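Local coordinates for protein glucokinase (Thermus thermophilus, PDB 3VOV) that phosphorylates hexoses such as glucose, as a zinc-containing hexokinase of the ROK family, at residues L24-V29 and R49-A54; R57-L63 and T98-L104; E124-L128 and G139-G144; L177-A181 and A221-V225; L186-A190 and D199-F204. All coordinates share one frame; numbering follows the deposited sequence.

Contacts 1 and 2 belong to one five-stranded sheet: contact 1 lays helix 36-54 against its outermost strand 27-30, and contact 2 pairs strands 61-65 and 102-106 at the other end. They touch through Glu51, which reaches Gly58 and Arg100. Contact 3 is the hairpin pairing of a second five-stranded sheet, buried but reaching another subunit at Leu142. Contacts 4 and 5 are helix packings, their centres about 13 Å apart; helix 212-236 is a partner in contact 4 and lines the apolar side of contact 5. Contact 4 is wholly buried and apolar; contacts 1 and 5 lie nearer the surface, where single hydrogen bonds and charged side chains flank small apolar patches.

Contact 1 of 5, residues L24-V29 and R49-A54; sequences LSKVVV and RAEREA
Val27 is the apolar centre of this contact, and Arg49 of the helix lies across it. Following Arg49 outward, CB leads to a CG placed anti to the backbone N (chi1 -174°), from which the chain runs extended to NE, passing obliquely over the valine. CG rests 3.8 Å from Val27 CG2, CD then lies beside Val27 CG1 at 3.9 Å, and NE meets both methyls. At the tip, one face of the guanidinium is covered by Val27 CG1, offset toward the rim, while NH1 passes Val29 CG1 at 4.1 Å. The rotation of the group is set by Glu53, one helical turn on: NE donates to Glu53 OE2 at 3.0 Å, a nearly straight salt bridge (167°) in the guanidinium plane. The same carboxylate oxygen touches Val27 CG2, so the ion pair spans the valine. The arrangement is helix-on-sheet packing: segment 49-54, the last part of helix 36-54, runs at 150° to strand 27-29, the two axes 9.6 Å apart at their closest, on an outermost strand of the sheet in a protein of the actin-like ATPase clan. Toward the helix end the contact turns polar. Ser25 OG donates to Ala50 O at 2.7 Å, from the face of that carbonyl opposite to the helical donor Ala54 N, and also bonds Val17 N on the adjoining strand. Ala54 CB packs 3.8 Å from Leu24 CB. Nearby, one water donates to both Leu24 O and Glu53 O, joining loop and helix.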
# COMPACT_ATOMS: atom_id res chain seq x y z
N LEU B 24 -46.01 -13.66 9.43
CA LEU B 24 -47.22 -14.44 9.70
C LEU B 24 -47.35 -15.63 8.78
O LEU B 24 -48.23 -16.48 9.00
CB LEU B 24 -48.51 -13.59 9.67
CG LEU B 24 -48.45 -12.33 10.54
CD1 LEU B 24 -49.69 -11.44 10.39
CD2 LEU B 24 -48.19 -12.64 12.00
N SER B 25 -46.50 -15.69 7.75
CA SER B 25 -46.42 -16.79 6.82
C SER B 25 -45.05 -16.81 6.17
O SER B 25 -44.31 -15.83 6.24
CB SER B 25 -47.52 -16.72 5.73
OG SER B 25 -47.48 -15.49 4.99
N LYS B 26 -44.70 -17.94 5.56
CA LYS B 26 -43.45 -18.07 4.83
C LYS B 26 -43.53 -19.07 3.66
O LYS B 26 -43.71 -20.26 3.88
CB LYS B 26 -42.27 -18.44 5.74
CG LYS B 26 -40.99 -18.43 4.95
CD LYS B 26 -39.74 -18.34 5.77
CE LYS B 26 -38.52 -18.39 4.85
NZ LYS B 26 -37.32 -18.67 5.66
N VAL B 27 -43.33 -18.57 2.44
CA VAL B 27 -43.55 -19.38 1.23
C VAL B 27 -42.26 -19.33 0.49
O VAL B 27 -41.62 -18.28 0.38
CB VAL B 27 -44.71 -18.80 0.39
CG1 VAL B 27 -44.73 -19.35 -1.09
CG2 VAL B 27 -46.03 -19.07 1.11
N VAL B 28 -41.81 -20.48 0.01
CA VAL B 28 -40.60 -20.49 -0.80
C VAL B 28 -40.90 -21.28 -2.06
O VAL B 28 -41.51 -22.37 -1.97
CB VAL B 28 -39.36 -21.02 -0.00
CG1 VAL B 28 -38.12 -21.15 -0.88
CG2 VAL B 28 -39.09 -20.14 1.26
N VAL B 29 -40.54 -20.70 -3.22
CA VAL B 29 -40.79 -21.26 -4.52
C VAL B 29 -39.54 -21.07 -5.39
O VAL B 29 -38.73 -20.20 -5.11
CB VAL B 29 -42.04 -20.61 -5.21
CG1 VAL B 29 -43.34 -20.91 -4.40
CG2 VAL B 29 -41.88 -19.11 -5.36
N ARG B 49 -50.11 -16.42 -2.24
CA ARG B 49 -50.00 -17.58 -1.39
C ARG B 49 -49.67 -17.25 0.07
O ARG B 49 -50.28 -17.80 1.01
CB ARG B 49 -49.02 -18.62 -1.97
CG ARG B 49 -49.01 -19.90 -1.17
CD ARG B 49 -48.21 -20.99 -1.84
NE ARG B 49 -47.69 -21.88 -0.81
CZ ARG B 49 -46.73 -22.78 -0.99
NH1 ARG B 49 -46.15 -22.95 -2.18
NH2 ARG B 49 -46.35 -23.52 0.06
N ALA B 50 -48.70 -16.35 0.28
CA ALA B 50 -48.34 -15.92 1.63
C ALA B 50 -49.54 -15.28 2.33
O ALA B 50 -49.75 -15.44 3.54
CB ALA B 50 -47.17 -14.89 1.55
N GLU B 51 -50.32 -14.55 1.56
CA GLU B 51 -51.48 -13.88 2.10
C GLU B 51 -52.59 -14.89 2.43
O GLU B 51 -53.27 -14.74 3.43
CB GLU B 51 -51.94 -12.84 1.12
CG GLU B 51 -51.12 -11.54 1.23
CD GLU B 51 -51.61 -10.48 0.27
OE1 GLU B 51 -51.96 -10.83 -0.87
OE2 GLU B 51 -51.63 -9.29 0.64
N ARG B 52 -52.75 -15.92 1.60
CA ARG B 52 -53.71 -17.01 1.90
C ARG B 52 -53.27 -17.78 3.15
O ARG B 52 -54.10 -18.10 4.02
CB ARG B 52 -53.83 -17.98 0.73
CG ARG B 52 -54.52 -17.37 -0.47
CD ARG B 52 -54.95 -18.44 -1.48
NE ARG B 52 -53.82 -19.17 -2.09
CZ ARG B 52 -53.18 -18.78 -3.18
NH1 ARG B 52 -53.52 -17.65 -3.80
NH2 ARG B 52 -52.18 -19.51 -3.66
N GLU B 53 -51.97 -18.05 3.25
CA GLU B 53 -51.46 -18.76 4.42
C GLU B 53 -51.48 -17.97 5.72
O GLU B 53 -51.56 -18.56 6.80
CB GLU B 53 -50.07 -19.27 4.17
CG GLU B 53 -50.07 -20.46 3.30
CD GLU B 53 -48.70 -21.05 3.14
OE1 GLU B 53 -47.84 -20.87 4.04
OE2 GLU B 53 -48.49 -21.70 2.09
N ALA B 54 -51.37 -16.66 5.63
CA ALA B 54 -51.47 -15.85 6.83
C ALA B 54 -52.92 -15.50 7.16
O ALA B 54 -53.21 -15.07 8.28
CB ALA B 54 -50.64 -14.57 6.69
O HOH W 1 -48.87 -19.02 8.33

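Contact 2 of 5, residues R57-L63 and T98-L104; sequences RGEAIGL and TGRPVFL
Ile61 and Leu63 form the apolar centre with Val102 and Leu104, on one face of two parallel strands. Leu63 and Leu104 lie side by side, CD2 to CD2 at 3.9 Å, and Ile61 CD1 meets Thr98 tip to tip. On the other face Ala60 CB touches the edge of the Phe103 ring. The backbone ladder is regular: Ile61 N to Pro101 O, Phe103 N to Ile61 O and Leu63 N to Phe103 O, each 2.9 Å. At the polar edge the Arg100 chain bends at chi2 (70°) and chi3 (58°), folding its guanidinium back so that NH1 donates to Gly58 O at 2.8 Å and NE to Thr98 O at 2.9 Å. Arg57 stacks over one face of this group, centres 3.7 Å apart and planes at 11°. A leucine in place of Arg100 would probably leave Gly58 O and Thr98 O without these donors and deprive Glu51 of its salt-bridge partner. The two stacked guanidinium groups lie beside the carboxylate of Glu51, which pairs with Arg100 NH1 and probably balances much of their charge, so a paired cation fastens the loops leading into the buried strands.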
# COMPACT_ATOMS: atom_id res chain seq x y z
N ARG B 57 -54.24 -10.01 4.23
CA ARG B 57 -53.77 -9.30 3.06
C ARG B 57 -52.81 -8.18 3.48
O ARG B 57 -53.04 -7.49 4.46
CB ARG B 57 -55.01 -8.69 2.43
CG ARG B 57 -54.86 -8.09 1.04
CD ARG B 57 -56.24 -7.56 0.54
NE ARG B 57 -56.09 -6.62 -0.58
CZ ARG B 57 -55.90 -7.00 -1.84
NH1 ARG B 57 -55.88 -8.29 -2.16
NH2 ARG B 57 -55.76 -6.09 -2.79
N GLY B 58 -51.71 -7.98 2.74
CA GLY B 58 -50.83 -6.87 3.08
C GLY B 58 -51.30 -5.59 2.42
O GLY B 58 -51.92 -5.63 1.34
N GLU B 59 -51.02 -4.45 3.03
CA GLU B 59 -51.31 -3.21 2.32
C GLU B 59 -50.22 -2.63 1.42
O GLU B 59 -50.45 -1.63 0.72
CB GLU B 59 -51.92 -2.13 3.20
CG GLU B 59 -51.37 -1.90 4.56
CD GLU B 59 -52.33 -1.01 5.33
OE1 GLU B 59 -53.37 -1.53 5.79
OE2 GLU B 59 -52.05 0.20 5.47
N ALA B 60 -49.05 -3.28 1.40
CA ALA B 60 -47.95 -2.87 0.53
C ALA B 60 -47.05 -4.08 0.39
O ALA B 60 -47.12 -5.03 1.21
CB ALA B 60 -47.17 -1.71 1.11
N ILE B 61 -46.21 -4.07 -0.65
CA ILE B 61 -45.30 -5.16 -0.83
C ILE B 61 -43.88 -4.59 -0.80
O ILE B 61 -43.62 -3.52 -1.38
CB ILE B 61 -45.60 -5.84 -2.17
CG1 ILE B 61 -46.99 -6.51 -2.10
CG2 ILE B 61 -44.49 -6.83 -2.54
CD1 ILE B 61 -47.30 -7.37 -3.30
N GLY B 62 -42.97 -5.27 -0.10
CA GLY B 62 -41.56 -4.90 -0.17
C GLY B 62 -40.84 -6.00 -0.90
O GLY B 62 -41.11 -7.19 -0.66
N LEU B 63 -39.99 -5.61 -1.85
CA LEU B 63 -39.26 -6.55 -2.71
C LEU B 63 -37.76 -6.30 -2.68
O LEU B 63 -37.28 -5.21 -3.12
CB LEU B 63 -39.77 -6.45 -4.15
CG LEU B 63 -38.94 -7.25 -5.20
CD1 LEU B 63 -39.00 -8.79 -4.96
CD2 LEU B 63 -39.51 -6.93 -6.63
N THR B 98 -50.86 -6.87 -8.55
CA THR B 98 -51.13 -7.10 -7.17
C THR B 98 -52.11 -6.04 -6.64
O THR B 98 -52.83 -6.27 -5.66
CB THR B 98 -49.73 -6.99 -6.57
OG1 THR B 98 -49.31 -8.22 -5.98
CG2 THR B 98 -49.53 -5.80 -5.79
N GLY B 99 -52.15 -4.89 -7.29
CA GLY B 99 -53.02 -3.81 -6.82
C GLY B 99 -52.51 -3.13 -5.56
O GLY B 99 -53.24 -2.37 -4.91
N ARG B 100 -51.24 -3.40 -5.20
CA ARG B 100 -50.62 -2.81 -4.01
C ARG B 100 -49.38 -1.99 -4.41
O ARG B 100 -48.73 -2.32 -5.37
CB ARG B 100 -50.16 -3.94 -3.04
CG ARG B 100 -51.07 -4.16 -1.81
CD ARG B 100 -52.44 -4.77 -2.14
NE ARG B 100 -52.33 -6.05 -2.82
CZ ARG B 100 -52.20 -7.23 -2.21
NH1 ARG B 100 -52.16 -7.30 -0.88
NH2 ARG B 100 -52.11 -8.33 -2.92
N PRO B 101 -49.04 -0.94 -3.64
CA PRO B 101 -47.76 -0.27 -3.88
C PRO B 101 -46.59 -1.23 -3.55
O PRO B 101 -46.70 -2.06 -2.64
CB PRO B 101 -47.80 0.93 -2.91
CG PRO B 101 -48.70 0.48 -1.81
CD PRO B 101 -49.76 -0.38 -2.48
N VAL B 102 -45.54 -1.15 -4.36
CA VAL B 102 -44.37 -1.99 -4.23
C VAL B 102 -43.17 -1.08 -3.92
O VAL B 102 -42.99 -0.04 -4.58
CB VAL B 102 -44.11 -2.76 -5.55
CG1 VAL B 102 -42.75 -3.44 -5.52
CG2 VAL B 102 -45.21 -3.78 -5.82
N PHE B 103 -42.37 -1.48 -2.93
CA PHE B 103 -41.17 -0.76 -2.52
C PHE B 103 -39.95 -1.67 -2.71
O PHE B 103 -39.86 -2.75 -2.13
CB PHE B 103 -41.31 -0.29 -1.05
CG PHE B 103 -42.46 0.68 -0.83
CD1 PHE B 103 -42.30 2.03 -1.11
CD2 PHE B 103 -43.71 0.22 -0.37
CE1 PHE B 103 -43.37 2.93 -0.92
CE2 PHE B 103 -44.79 1.11 -0.18
CZ PHE B 103 -44.61 2.47 -0.44
N LEU B 104 -39.02 -1.25 -3.56
CA LEU B 104 -37.84 -2.03 -3.91
C LEU B 104 -36.69 -1.75 -2.95
O LEU B 104 -36.53 -0.62 -2.49
CB LEU B 104 -37.33 -1.57 -5.27
CG LEU B 104 -38.21 -1.75 -6.50
CD1 LEU B 104 -37.29 -1.62 -7.72
CD2 LEU B 104 -38.89 -3.10 -6.50

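Contact 3 of 5, residues E124-L128 and G139-G144; sequences EESSL and GVVLGG
Segments 124-128 and 139-144 run antiparallel, with Ser127 and Val141 as a hydrogen-bonded pair (Ser127 N to Val141 O, 2.9 Å; Val141 N to Ser127 O, 3.0 Å) and Leu128 and Val140 as the adjoining non-hydrogen-bonded pair. The first of these bonds lies in the carbonyl plane; the second is the straighter at its hydrogen, 171°. Val141 O is also approached by Ser126 CA, a CA-H...O contact. Leu128 and Val140 share a face of the sheet. With CG anti to the backbone N (chi1 177°), Leu128 sends CD2 across to Val140 CG2 at 4.1 Å, and helix 212-236 packs on both through Phe236. On the other face Ser127 OG passes Val141 CB at 4.0 Å, yet its hydrogen bond is with His116 of helix 107-118, a helix that also touches Val141. Near the end of the pairing, Leu142 CD2 comes to 4.1 Å from Ser126 CB, while Ser126 OG bonds Gly239 N. Leu142 also packs on Leu142 of a second subunit. These strands are the hairpin 127-132 and 136-142, which occupies the middle of its sheet, with strand 240-244 beside the first and strand 145-146 beside the second. The chemistry is therefore divided: backbone bonds fix the register, the leucine-valine face is apolar against a helix, and both buried serine hydroxyls are satisfied by partners beyond the hairpin.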
# COMPACT_ATOMS: atom_id res chain seq x y z
N GLU B 124 -30.60 0.02 18.71
CA GLU B 124 -29.82 1.15 18.19
C GLU B 124 -30.68 2.11 17.38
O GLU B 124 -31.71 1.70 16.83
CB GLU B 124 -28.65 0.66 17.34
CG GLU B 124 -27.70 -0.23 18.09
CD GLU B 124 -27.16 0.43 19.36
OE1 GLU B 124 -27.14 -0.27 20.40
OE2 GLU B 124 -26.73 1.59 19.31
N GLU B 125 -30.21 3.36 17.29
CA GLU B 125 -30.69 4.37 16.37
C GLU B 125 -30.04 4.22 14.99
O GLU B 125 -30.69 4.43 13.98
CB GLU B 125 -30.34 5.77 16.88
CG GLU B 125 -31.17 6.22 18.08
CD GLU B 125 -32.64 6.11 17.78
OE1 GLU B 125 -33.10 6.89 16.90
OE2 GLU B 125 -33.29 5.22 18.38
N SER B 126 -28.74 3.91 14.97
CA SER B 126 -28.01 3.78 13.71
C SER B 126 -27.18 2.51 13.79
O SER B 126 -26.76 2.08 14.89
CB SER B 126 -27.14 5.03 13.40
OG SER B 126 -25.98 5.12 14.25
N SER B 127 -26.99 1.88 12.64
CA SER B 127 -26.07 0.77 12.58
C SER B 127 -25.46 0.66 11.18
O SER B 127 -25.89 1.30 10.21
CB SER B 127 -26.75 -0.55 13.02
OG SER B 127 -27.83 -0.86 12.16
N LEU B 128 -24.46 -0.20 11.10
CA LEU B 128 -23.73 -0.37 9.87
C LEU B 128 -23.59 -1.87 9.72
O LEU B 128 -23.21 -2.56 10.66
CB LEU B 128 -22.38 0.29 10.10
CG LEU B 128 -21.20 0.34 9.17
CD1 LEU B 128 -20.94 -0.99 8.57
CD2 LEU B 128 -21.29 1.49 8.16
N GLY B 139 -24.93 -2.21 4.23
CA GLY B 139 -26.02 -1.26 4.30
C GLY B 139 -25.79 -0.36 5.48
O GLY B 139 -25.16 -0.79 6.47
N VAL B 140 -26.25 0.89 5.36
CA VAL B 140 -26.20 1.86 6.42
C VAL B 140 -27.62 2.26 6.82
O VAL B 140 -28.43 2.65 5.96
CB VAL B 140 -25.42 3.12 6.00
CG1 VAL B 140 -25.19 4.00 7.25
CG2 VAL B 140 -24.05 2.71 5.41
N VAL B 141 -27.90 2.16 8.12
CA VAL B 141 -29.22 2.46 8.70
C VAL B 141 -29.04 3.62 9.67
O VAL B 141 -28.28 3.53 10.64
CB VAL B 141 -29.82 1.24 9.44
CG1 VAL B 141 -31.22 1.54 10.03
CG2 VAL B 141 -29.93 0.03 8.42
N LEU B 142 -29.65 4.73 9.33
CA LEU B 142 -29.65 5.90 10.19
C LEU B 142 -31.07 6.41 10.50
O LEU B 142 -31.90 6.35 9.60
CB LEU B 142 -28.95 7.05 9.41
CG LEU B 142 -27.62 6.80 8.66
CD1 LEU B 142 -27.17 7.96 7.77
CD2 LEU B 142 -26.50 6.45 9.62
N GLY B 143 -31.35 6.94 11.71
CA GLY B 143 -32.43 6.31 12.68
C GLY B 143 -33.43 5.51 11.81
O GLY B 143 -34.57 5.94 11.60
N GLY B 144 -33.05 4.27 11.51
CA GLY B 144 -34.09 3.20 11.64
C GLY B 144 -34.44 3.07 10.13
O GLY B 144 -35.26 2.26 9.78

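Contact 4 of 5, residues L177-A181 and A221-V225; sequences LEALA and AARYV
Helix 177-181 directly follows Cys176, a ligand of the zinc ion together with His159, Cys169 and Cys171, and this contact packs that short helix on the long helix 212-236. The two segments run nearly antiparallel, at 155°, with axes 9.2 Å apart. Leu180 places CD1 over the centre of the Tyr224 ring, a CH-pi contact 3.8 Å from the centroid and only 13° off the ring normal. Its CG stands anti to the carbonyl carbon (chi1 -69°), while CB lies near ring atom CD2, so the branch arches over the ring. Ala181 CB rests on the long helix against Ala221 O and Val225 CG2, 3.6 Å from each. Leu177 reaches the next part of the long helix, its CD1 3.6 Å from Tyr224 O and 4.1 Å from Val225 CG2. No hydrogen bond crosses between the segments; the Tyr224 hydroxyl instead bonds Gly165 O of a third subunit, tying this buried apolar patch to the assembly. Leu130 of strand 127-132 touches both Leu177 and Val225, Ile136 of strand 136-142 touches Leu177 and Ala181, and helix 253-265 packs on Val225 through Tyr255 and Leu259.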
# COMPACT_ATOMS: atom_id res chain seq x y z
N LEU B 177 -12.60 -3.24 -0.82
CA LEU B 177 -12.76 -4.27 0.19
C LEU B 177 -13.24 -5.59 -0.46
O LEU B 177 -12.72 -6.67 -0.15
CB LEU B 177 -13.74 -3.78 1.27
CG LEU B 177 -14.13 -4.76 2.38
CD1 LEU B 177 -12.91 -5.37 3.09
CD2 LEU B 177 -15.08 -4.05 3.40
N GLU B 178 -14.22 -5.50 -1.37
CA GLU B 178 -14.72 -6.72 -2.02
C GLU B 178 -13.59 -7.48 -2.69
O GLU B 178 -13.46 -8.70 -2.57
CB GLU B 178 -15.77 -6.37 -3.09
CG GLU B 178 -16.22 -7.63 -3.83
CD GLU B 178 -17.52 -7.41 -4.59
OE1 GLU B 178 -18.58 -7.52 -3.94
OE2 GLU B 178 -17.49 -7.11 -5.81
N ALA B 179 -12.79 -6.76 -3.44
CA ALA B 179 -11.77 -7.39 -4.26
C ALA B 179 -10.62 -7.96 -3.37
O ALA B 179 -9.74 -8.71 -3.86
CB ALA B 179 -11.22 -6.39 -5.24
N LEU B 180 -10.61 -7.58 -2.09
CA LEU B 180 -9.58 -8.05 -1.17
C LEU B 180 -10.01 -9.23 -0.35
O LEU B 180 -9.16 -10.04 0.05
CB LEU B 180 -9.19 -6.93 -0.19
CG LEU B 180 -8.43 -5.74 -0.85
CD1 LEU B 180 -8.36 -4.59 0.18
CD2 LEU B 180 -7.00 -6.13 -1.41
N ALA B 181 -11.31 -9.28 -0.02
CA ALA B 181 -11.78 -10.11 1.09
C ALA B 181 -13.07 -10.89 0.85
O ALA B 181 -13.50 -11.67 1.73
CB ALA B 181 -11.93 -9.25 2.36
N ALA B 221 -7.14 -11.38 4.61
CA ALA B 221 -8.52 -11.01 4.23
C ALA B 221 -9.31 -10.61 5.46
O ALA B 221 -10.06 -9.62 5.44
CB ALA B 221 -9.20 -12.20 3.53
N ALA B 222 -9.19 -11.39 6.54
CA ALA B 222 -9.84 -11.01 7.82
C ALA B 222 -9.43 -9.61 8.32
O ALA B 222 -10.29 -8.82 8.73
CB ALA B 222 -9.57 -12.11 8.94
N ARG B 223 -8.15 -9.30 8.30
CA ARG B 223 -7.72 -7.96 8.72
C ARG B 223 -8.27 -6.82 7.83
O ARG B 223 -8.54 -5.74 8.33
CB ARG B 223 -6.17 -7.86 8.75
CG ARG B 223 -5.49 -8.82 9.81
CD ARG B 223 -4.03 -8.41 10.03
NE ARG B 223 -3.26 -8.62 8.82
CZ ARG B 223 -2.78 -9.80 8.44
NH1 ARG B 223 -2.92 -10.88 9.20
NH2 ARG B 223 -2.11 -9.88 7.30
N TYR B 224 -8.36 -7.04 6.51
CA TYR B 224 -8.90 -5.99 5.62
C TYR B 224 -10.36 -5.70 5.96
O TYR B 224 -10.80 -4.56 5.89
CB TYR B 224 -8.77 -6.35 4.14
CG TYR B 224 -7.39 -6.01 3.57
CD1 TYR B 224 -6.89 -4.70 3.62
CD2 TYR B 224 -6.62 -6.98 2.96
CE1 TYR B 224 -5.61 -4.38 3.05
CE2 TYR B 224 -5.35 -6.71 2.42
CZ TYR B 224 -4.85 -5.42 2.49
OH TYR B 224 -3.65 -5.18 1.95
N VAL B 225 -11.09 -6.74 6.36
CA VAL B 225 -12.49 -6.53 6.78
C VAL B 225 -12.49 -5.67 8.05
O VAL B 225 -13.23 -4.71 8.12
CB VAL B 225 -13.25 -7.84 6.98
CG1 VAL B 225 -14.66 -7.53 7.56
CG2 VAL B 225 -13.38 -8.61 5.62

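Contact 5 of 5, residues L186-A190 and D199-F204; sequences LERDA and DTRELF
Glu187 holds CG anti to its carbonyl carbon (chi1 -62°) and is extended beyond it, which carries the carboxylate across to the start of the second helix and Thr200. There OE2 accepts from Thr200 N at 3.0 Å, on its anti side and slightly out of the carboxylate plane, with an angle of 154° at the hydrogen. The same oxygen lies 3.4 Å from both Thr200 CG2 and Asp199 CB. Asp199 is the N-cap of this helix: its OD1 takes Glu202 N at 2.9 Å, so two carboxylates from different segments serve first-turn amides, and the positive end of the helix dipole would favour both negative charges. An alanine in place of Glu187 removes the carboxylate, and Thr200 N would probably lose its acceptor and the helix start a nearby negative charge. Deeper in, Leu203 spreads its methyls over the first helix, CD2 to Leu186 CB at 3.7 Å and CD1 to Ala190 CB at 4.0 Å; the two leucine side chains cross at about a right angle. Leu186 CD1 also approaches Phe204 CZ at 4.2 Å. Segments 186-190 and 200-204, on helices 183-194 and 200-208, cross at 64°, and helix 212-236 lines the apolar side: Leu217 touches Leu186 and Ala190, Val218 touches Leu203, and Ala221 touches Leu186.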
# COMPACT_ATOMS: atom_id res chain seq x y z
N LEU B 186 -11.06 -14.61 -2.04
CA LEU B 186 -10.32 -15.68 -1.38
C LEU B 186 -10.05 -16.85 -2.33
O LEU B 186 -8.93 -17.37 -2.40
CB LEU B 186 -11.11 -16.20 -0.20
CG LEU B 186 -11.37 -15.27 1.00
CD1 LEU B 186 -12.37 -15.96 1.96
CD2 LEU B 186 -10.06 -14.96 1.74
N GLU B 187 -11.09 -17.26 -3.05
CA GLU B 187 -10.94 -18.33 -4.03
C GLU B 187 -10.00 -17.94 -5.17
O GLU B 187 -9.24 -18.80 -5.66
CB GLU B 187 -12.30 -18.71 -4.60
CG GLU B 187 -13.23 -19.23 -3.52
CD GLU B 187 -14.59 -19.67 -4.04
OE1 GLU B 187 -15.00 -19.25 -5.15
OE2 GLU B 187 -15.26 -20.41 -3.31
N ARG B 188 -10.06 -16.67 -5.60
CA ARG B 188 -9.14 -16.17 -6.62
C ARG B 188 -7.68 -16.32 -6.14
O ARG B 188 -6.77 -16.86 -6.84
CB ARG B 188 -9.46 -14.70 -6.94
CG ARG B 188 -8.40 -14.02 -7.82
CD ARG B 188 -8.29 -12.45 -7.64
NE ARG B 188 -7.92 -12.09 -6.26
CZ ARG B 188 -8.38 -11.03 -5.57
NH1 ARG B 188 -9.29 -10.18 -6.09
NH2 ARG B 188 -7.95 -10.82 -4.33
N ASP B 189 -7.42 -15.84 -4.93
CA ASP B 189 -6.03 -15.82 -4.47
C ASP B 189 -5.57 -17.24 -4.06
O ASP B 189 -4.37 -17.57 -4.19
CB ASP B 189 -5.86 -14.87 -3.28
CG ASP B 189 -6.00 -13.41 -3.67
OD1 ASP B 189 -5.69 -13.06 -4.84
OD2 ASP B 189 -6.45 -12.60 -2.83
N ALA B 190 -6.51 -18.05 -3.55
CA ALA B 190 -6.11 -19.41 -3.14
C ALA B 190 -5.82 -20.27 -4.37
O ALA B 190 -4.85 -21.05 -4.38
CB ALA B 190 -7.12 -20.03 -2.28
N ASP B 199 -11.66 -23.74 -3.57
CA ASP B 199 -12.82 -22.97 -3.18
C ASP B 199 -12.73 -22.67 -1.70
O ASP B 199 -11.78 -23.13 -1.05
CB ASP B 199 -14.16 -23.66 -3.59
CG ASP B 199 -14.35 -25.02 -2.95
OD1 ASP B 199 -13.63 -25.35 -1.98
OD2 ASP B 199 -15.24 -25.75 -3.43
N THR B 200 -13.65 -21.86 -1.18
CA THR B 200 -13.58 -21.44 0.22
C THR B 200 -13.67 -22.62 1.19
O THR B 200 -13.02 -22.60 2.25
CB THR B 200 -14.70 -20.46 0.59
OG1 THR B 200 -15.95 -21.08 0.34
CG2 THR B 200 -14.59 -19.15 -0.22
N ARG B 201 -14.49 -23.65 0.87
CA ARG B 201 -14.45 -24.89 1.67
C ARG B 201 -13.06 -25.52 1.78
O ARG B 201 -12.63 -25.80 2.87
CB ARG B 201 -15.46 -25.94 1.20
CG ARG B 201 -16.81 -25.73 1.82
CD ARG B 201 -17.94 -25.68 0.80
NE ARG B 201 -18.28 -27.00 0.26
CZ ARG B 201 -18.33 -27.33 -1.03
NH1 ARG B 201 -18.04 -26.45 -2.01
NH2 ARG B 201 -18.66 -28.57 -1.35
N GLU B 202 -12.38 -25.74 0.65
CA GLU B 202 -11.04 -26.32 0.62
C GLU B 202 -10.06 -25.34 1.31
O GLU B 202 -9.24 -25.76 2.15
CB GLU B 202 -10.66 -26.68 -0.84
CG GLU B 202 -9.18 -26.99 -1.21
CD GLU B 202 -8.66 -28.33 -0.73
OE1 GLU B 202 -9.38 -29.11 -0.05
OE2 GLU B 202 -7.48 -28.63 -1.03
N LEU B 203 -10.18 -24.05 1.02
CA LEU B 203 -9.34 -23.04 1.69
C LEU B 203 -9.46 -23.11 3.22
O LEU B 203 -8.44 -23.11 3.92
CB LEU B 203 -9.62 -21.60 1.18
CG LEU B 203 -8.83 -20.47 1.86
CD1 LEU B 203 -7.31 -20.61 1.65
CD2 LEU B 203 -9.35 -19.06 1.42
N PHE B 204 -10.68 -23.18 3.74
CA PHE B 204 -10.85 -23.21 5.20
C PHE B 204 -10.37 -24.56 5.84
O PHE B 204 -9.92 -24.58 6.98
CB PHE B 204 -12.30 -22.90 5.61
CG PHE B 204 -12.75 -21.47 5.32
CD1 PHE B 204 -14.11 -21.17 5.24
CD2 PHE B 204 -11.83 -20.41 5.16
CE1 PHE B 204 -14.56 -19.86 4.97
CE2 PHE B 204 -12.27 -19.11 4.89
CZ PHE B 204 -13.64 -18.83 4.81